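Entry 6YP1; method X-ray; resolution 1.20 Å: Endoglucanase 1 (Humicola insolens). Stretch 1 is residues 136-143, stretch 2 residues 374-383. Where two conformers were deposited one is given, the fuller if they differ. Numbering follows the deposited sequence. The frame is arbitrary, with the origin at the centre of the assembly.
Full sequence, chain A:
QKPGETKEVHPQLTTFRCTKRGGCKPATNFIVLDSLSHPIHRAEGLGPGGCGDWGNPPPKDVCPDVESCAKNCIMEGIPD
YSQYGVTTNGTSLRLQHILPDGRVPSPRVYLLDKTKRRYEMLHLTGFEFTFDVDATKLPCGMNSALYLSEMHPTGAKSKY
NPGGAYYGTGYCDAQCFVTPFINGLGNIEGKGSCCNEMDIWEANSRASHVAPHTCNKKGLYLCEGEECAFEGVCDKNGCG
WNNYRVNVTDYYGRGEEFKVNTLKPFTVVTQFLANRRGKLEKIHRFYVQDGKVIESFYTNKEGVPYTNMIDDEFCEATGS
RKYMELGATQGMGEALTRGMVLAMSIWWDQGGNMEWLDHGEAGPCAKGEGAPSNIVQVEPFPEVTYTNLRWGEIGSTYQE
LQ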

ATOM      1  N   THR A 136       7.408  -6.114 -15.056  1.00  9.44           N
ATOM      2  CA  THR A 136       8.334  -5.832 -16.154  1.00 10.19           C
ATOM      3  C   THR A 136       8.425  -4.347 -16.473  1.00  9.57           C
ATOM      4  O   THR A 136       9.515  -3.916 -16.919  1.00 10.78           O
ATOM      5  CB  THR A 136       7.904  -6.625 -17.421  1.00 11.38           C
ATOM      6  OG1 THR A 136       6.550  -6.247 -17.814  1.00 13.06           O
ATOM      7  CG2 THR A 136       8.007  -8.110 -17.230  1.00 13.33           C
ATOM      8  N   LYS A 137       7.350  -3.598 -16.347  1.00  8.99           N
ATOM      9  CA  LYS A 137       7.297  -2.203 -16.764  0.50  9.07           C
ATOM     10  C   LYS A 137       7.558  -1.250 -15.577  1.00  9.36           C
ATOM     11  O   LYS A 137       7.121  -0.096 -15.583  1.00 10.33           O
ATOM     12  CB  LYS A 137       5.994  -1.905 -17.504  0.50 10.74           C
ATOM     13  CG  LYS A 137       5.847  -2.617 -18.844  0.50 14.38           C
ATOM     14  CD  LYS A 137       4.706  -2.134 -19.733  0.50 18.47           C
ATOM     15  CE  LYS A 137       4.766  -0.720 -20.315  0.50 25.29           C
ATOM     16  NZ  LYS A 137       3.450   0.018 -20.463  0.50 17.55           N
ATOM     17  N   LEU A 138       8.329  -1.710 -14.604  1.00  8.88           N
ATOM     18  CA  LEU A 138       8.703  -0.939 -13.432  1.00  9.06           C
ATOM     19  C   LEU A 138      10.212  -0.795 -13.368  1.00  8.52           C
ATOM     20  O   LEU A 138      10.911  -1.668 -12.822  1.00  9.09           O
ATOM     21  CB  LEU A 138       8.172  -1.576 -12.160  1.00  8.97           C
ATOM     22  CG  LEU A 138       6.662  -1.763 -12.069  1.00  8.66           C
ATOM     23  CD1 LEU A 138       6.325  -2.649 -10.899  1.00  9.56           C
ATOM     24  CD2 LEU A 138       5.966  -0.416 -11.966  1.00  9.96           C
ATOM     25  N   PRO A 139      10.774   0.282 -13.908  1.00  9.10           N
ATOM     26  CA  PRO A 139      12.222   0.490 -13.820  1.00  9.26           C
ATOM     27  C   PRO A 139      12.598   1.074 -12.457  1.00  9.35           C
ATOM     28  O   PRO A 139      11.776   1.421 -11.614  1.00  9.36           O
ATOM     29  CB  PRO A 139      12.481   1.487 -14.956  1.00 10.67           C
ATOM     30  CG  PRO A 139      11.244   2.339 -14.942  1.00 10.81           C
ATOM     31  CD  PRO A 139      10.148   1.316 -14.736  1.00  9.77           C
ATOM     32  N   CYS A 140      13.915   1.274 -12.299  1.00  9.93           N
ATOM     33  CA  CYS A 140      14.477   2.006 -11.126  0.70  9.59           C
ATOM     34  C   CYS A 140      13.630   3.257 -10.848  1.00  9.66           C
ATOM     35  O   CYS A 140      13.260   4.000 -11.766  1.00 10.23           O
ATOM     36  CB  CYS A 140      15.894   2.545 -11.430  0.70 10.07           C
ATOM     37  SG  CYS A 140      17.158   1.311 -11.730  0.70 10.55           S
ATOM     38  N   GLY A 141      13.399   3.482  -9.565  1.00  9.18           N
ATOM     39  CA  GLY A 141      12.700   4.668  -9.095  1.00  9.41           C
ATOM     40  C   GLY A 141      11.211   4.506  -9.044  1.00  8.84           C
ATOM     41  O   GLY A 141      10.535   5.323  -8.369  1.00  9.80           O
ATOM     42  N   MET A 142      10.628   3.513  -9.713  1.00  9.03           N
ATOM     43  CA  MET A 142       9.193   3.274  -9.565  1.00  8.60           C
ATOM     44  C   MET A 142       8.903   2.455  -8.312  1.00  8.64           C
ATOM     45  O   MET A 142       9.679   1.562  -7.979  1.00  9.73           O
ATOM     46  CB  MET A 142       8.632   2.558 -10.779  1.00  8.94           C
ATOM     47  CG  MET A 142       8.529   3.431 -12.003  1.00  9.76           C
ATOM     48  SD  MET A 142       7.547   4.919 -11.870  1.00  9.95           S
ATOM     49  CE  MET A 142       6.013   4.264 -11.247  1.00  9.61           C
ATOM     50  N   ASN A 143       7.761   2.738  -7.691  1.00  8.88           N
ATOM     51  CA  ASN A 143       7.288   1.925  -6.557  1.00  8.85           C
ATOM     52  C   ASN A 143       5.917   1.430  -6.891  1.00  8.32           C
ATOM     53  O   ASN A 143       4.978   2.228  -7.025  1.00  9.26           O
ATOM     54  CB  ASN A 143       7.311   2.750  -5.277  1.00  9.59           C
ATOM     55  CG  ASN A 143       6.959   1.963  -4.020  1.00  9.77           C
ATOM     56  OD1 ASN A 143       6.227   0.983  -4.070  1.00 10.74           O
ATOM     57  ND2 ASN A 143       7.431   2.440  -2.868  1.00 11.70           N
ATOM     58  N   ASN A 374      14.330  10.766 -15.433  1.00 10.45           N
ATOM     59  CA  ASN A 374      14.979   9.670 -16.150  1.00 11.26           C
ATOM     60  C   ASN A 374      14.058   8.511 -16.422  1.00 10.94           C
ATOM     61  O   ASN A 374      14.152   7.845 -17.470  1.00 11.94           O
ATOM     62  CB  ASN A 374      16.209   9.197 -15.367  1.00 12.87           C
ATOM     63  CG  ASN A 374      17.068   8.291 -16.218  1.00 14.40           C
ATOM     64  OD1 ASN A 374      17.539   8.738 -17.277  1.00 17.81           O
ATOM     65  ND2 ASN A 374      17.290   7.056 -15.807  1.00 14.02           N
ATOM     66  N   ILE A 375      13.135   8.200 -15.477  1.00 10.64           N
ATOM     67  CA  ILE A 375      12.225   7.059 -15.634  1.00 10.34           C
ATOM     68  C   ILE A 375      11.558   7.128 -16.988  1.00 10.05           C
ATOM     69  O   ILE A 375      11.420   6.094 -17.657  1.00 11.97           O
ATOM     70  CB  ILE A 375      11.190   7.056 -14.496  1.00 10.13           C
ATOM     71  CG1 ILE A 375      11.845   6.646 -13.189  1.00 10.19           C
ATOM     72  CG2 ILE A 375      10.005   6.167 -14.836  1.00 10.59           C
ATOM     73  CD1 ILE A 375      11.002   6.845 -11.936  1.00 10.29           C
ATOM     74  N   VAL A 376      11.086   8.309 -17.400  1.00 10.65           N
ATOM     75  CA  VAL A 376      10.286   8.394 -18.641  1.00 11.84           C
ATOM     76  C   VAL A 376      11.082   8.072 -19.885  1.00 12.53           C
ATOM     77  O   VAL A 376      10.499   7.766 -20.908  1.00 14.29           O
ATOM     78  CB  VAL A 376       9.587   9.763 -18.734  1.00 12.37           C
ATOM     79  CG1 VAL A 376       8.565   9.911 -17.633  1.00 14.28           C
ATOM     80  CG2 VAL A 376      10.550  10.918 -18.776  1.00 12.54           C
ATOM     81  N   GLN A 377      12.422   8.194 -19.843  1.00 11.71           N
ATOM     82  CA  GLN A 377      13.260   7.757 -20.983  0.50 12.84           C
ATOM     83  C   GLN A 377      13.369   6.232 -21.002  1.00 12.86           C
ATOM     84  O   GLN A 377      13.418   5.654 -22.064  1.00 19.11           O
ATOM     85  CB  GLN A 377      14.573   8.573 -21.023  0.50 15.34           C
ATOM     86  CG  GLN A 377      15.838   7.984 -20.375  0.50 22.55           C
ATOM     87  CD  GLN A 377      17.192   8.496 -20.880  0.50 33.19           C
ATOM     88  OE1 GLN A 377      17.407   8.839 -22.038  0.50 26.88           O
ATOM     89  NE2 GLN A 377      18.135   8.524 -19.965  0.50 30.97           N
ATOM     90  N   VAL A 378      13.435   5.606 -19.856  1.00 11.55           N
ATOM     91  CA  VAL A 378      13.621   4.158 -19.728  1.00 11.87           C
ATOM     92  C   VAL A 378      12.301   3.426 -20.028  1.00 11.72           C
ATOM     93  O   VAL A 378      12.272   2.456 -20.797  1.00 13.13           O
ATOM     94  CB  VAL A 378      14.157   3.778 -18.335  1.00 12.15           C
ATOM     95  CG1 VAL A 378      14.225   2.253 -18.175  1.00 13.03           C
ATOM     96  CG2 VAL A 378      15.485   4.447 -18.071  1.00 13.38           C
ATOM     97  N   GLU A 379      11.196   3.913 -19.438  1.00 11.14           N
ATOM     98  CA  GLU A 379       9.868   3.294 -19.579  1.00 10.97           C
ATOM     99  C   GLU A 379       8.882   4.451 -19.629  1.00 10.37           C
ATOM    100  O   GLU A 379       8.482   4.980 -18.581  1.00 11.70           O
ATOM    101  CB  GLU A 379       9.554   2.331 -18.448  1.00 11.69           C
ATOM    102  CG  GLU A 379       8.181   1.704 -18.578  1.00 13.31           C
ATOM    103  CD  GLU A 379       7.794   1.266 -20.011  1.00 16.60           C
ATOM    104  OE1 GLU A 379       8.343   0.287 -20.415  1.00 18.58           O
ATOM    105  OE2 GLU A 379       6.925   1.967 -20.803  1.00 18.75           O
ATOM    106  N   PRO A 380       8.413   4.823 -20.833  1.00 11.51           N
ATOM    107  CA  PRO A 380       7.499   5.949 -20.910  1.00 11.93           C
ATOM    108  C   PRO A 380       6.181   5.748 -20.221  1.00 10.51           C
ATOM    109  O   PRO A 380       5.517   6.735 -19.850  1.00 12.02           O
ATOM    110  CB  PRO A 380       7.327   6.201 -22.415  1.00 16.47           C
ATOM    111  CG  PRO A 380       7.983   5.166 -23.017  1.00 24.71           C
ATOM    112  CD  PRO A 380       8.904   4.402 -22.135  1.00 14.26           C
ATOM    113  N   PHE A 381       5.734   4.508 -20.066  1.00 10.94           N
ATOM    114  CA  PHE A 381       4.399   4.204 -19.500  1.00 10.69           C
ATOM    115  C   PHE A 381       4.538   3.140 -18.420  1.00 10.46           C
ATOM    116  O   PHE A 381       4.157   1.981 -18.593  1.00 11.64           O
ATOM    117  CB  PHE A 381       3.453   3.791 -20.618  1.00 13.27           C
ATOM    118  CG  PHE A 381       3.232   4.870 -21.636  1.00 13.10           C
ATOM    119  CD1 PHE A 381       2.531   6.038 -21.322  1.00 16.50           C
ATOM    120  CD2 PHE A 381       3.813   4.786 -22.875  1.00 14.68           C
ATOM    121  CE1 PHE A 381       2.465   7.085 -22.233  1.00 19.23           C
ATOM    122  CE2 PHE A 381       3.663   5.805 -23.798  1.00 17.22           C
ATOM    123  CZ  PHE A 381       2.995   6.942 -23.480  1.00 17.48           C
ATOM    124  N   PRO A 382       5.112   3.475 -17.256  1.00  9.21           N
ATOM    125  CA  PRO A 382       5.226   2.481 -16.196  1.00  9.15           C
ATOM    126  C   PRO A 382       3.856   2.008 -15.742  1.00  8.80           C
ATOM    127  O   PRO A 382       2.892   2.793 -15.678  1.00  9.22           O
ATOM    128  CB  PRO A 382       5.947   3.258 -15.075  1.00  9.08           C
ATOM    129  CG  PRO A 382       6.591   4.415 -15.752  1.00 10.63           C
ATOM    130  CD  PRO A 382       5.633   4.799 -16.870  1.00  9.76           C
ATOM    131  N   GLU A 383       3.777   0.733 -15.366  1.00  8.59           N
ATOM    132  CA  GLU A 383       2.516   0.149 -14.939  1.00  8.66           C
ATOM    133  C   GLU A 383       2.814  -1.124 -14.171  1.00  8.48           C
ATOM    134  O   GLU A 383       3.928  -1.686 -14.323  1.00  9.24           O
ATOM    135  CB  GLU A 383       1.590  -0.155 -16.126  1.00  9.40           C
ATOM    136  CG  GLU A 383       2.205  -1.062 -17.211  1.00 10.54           C
ATOM    137  CD  GLU A 383       1.145  -1.475 -18.192  1.00 11.73           C
ATOM    138  OE1 GLU A 383       0.304  -2.335 -17.829  1.00 12.45           O
ATOM    139  OE2 GLU A 383       1.098  -0.939 -19.316  1.00 13.66           O
TER
HETATM  140  O   HOH W   1       4.811  -4.183 -15.075  1.00 11.28           O

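Two kinds of contact join these stretches, polar around Lys-137 and apolar around Ile-375, and together they bury 544 Å² summed over both sides. Lys-137 contributes most of any residue, 123 Å². Its CA-to-CB bond points toward the second stretch, and chi1 to chi3 of m, t, p, with chi4 between wells at -145°, deliver NZ to two acceptors: Glu-383 OE2 at 2.8 Å, a hydrogen-bonded salt bridge, and the carbonyl O of Phe-381, also at 2.8 Å from NZ. This describes one of two deposited lysine conformers. A longer salt bridge, 4.0 Å, links Lys-137 NZ to Glu-379 OE2. That same OE2 accepts a hydrogen bond from Phe-381 N at 2.9 Å, for which Glu-379 folds back with chi2 p (42°) after a t chi1. Glu-383 starts sideways, but chi1 p and chi2 t carry its carboxylate to the lysine.

The backbones support this pairing. Glu-383 N donates a weak hydrogen bond to Lys-137 O (3.5 Å, 151°), and Pro-382 CA lies 3.3 Å from the same O in a CA-H...O contact. Water 1 bridges the two stretches, accepting from Lys-137 N at 2.9 Å and donating to Glu-383 O at 2.8 Å.

Farther along, Ile-375 (m, t) extends CD1 to 4.0 Å from Met-142 SD. Met-142 takes m at all three chi angles, a compact fold that also leaves SD 3.9 Å from Pro-382 CB. Pro-139 offers its ring to the helix: CB is 3.7 Å from Val-378 CG1, and CG is 4.0 Å from Ile-375 CG2. Pro-139 also opens a type II turn, closed by Met-142 N to Pro-139 O at 3.1 Å. Within it Gly-141, at phi/psi 88/-17, must be glycine: a CB would jam against the preceding carbonyl and lie 3.0 Å from Ile-375 CD1.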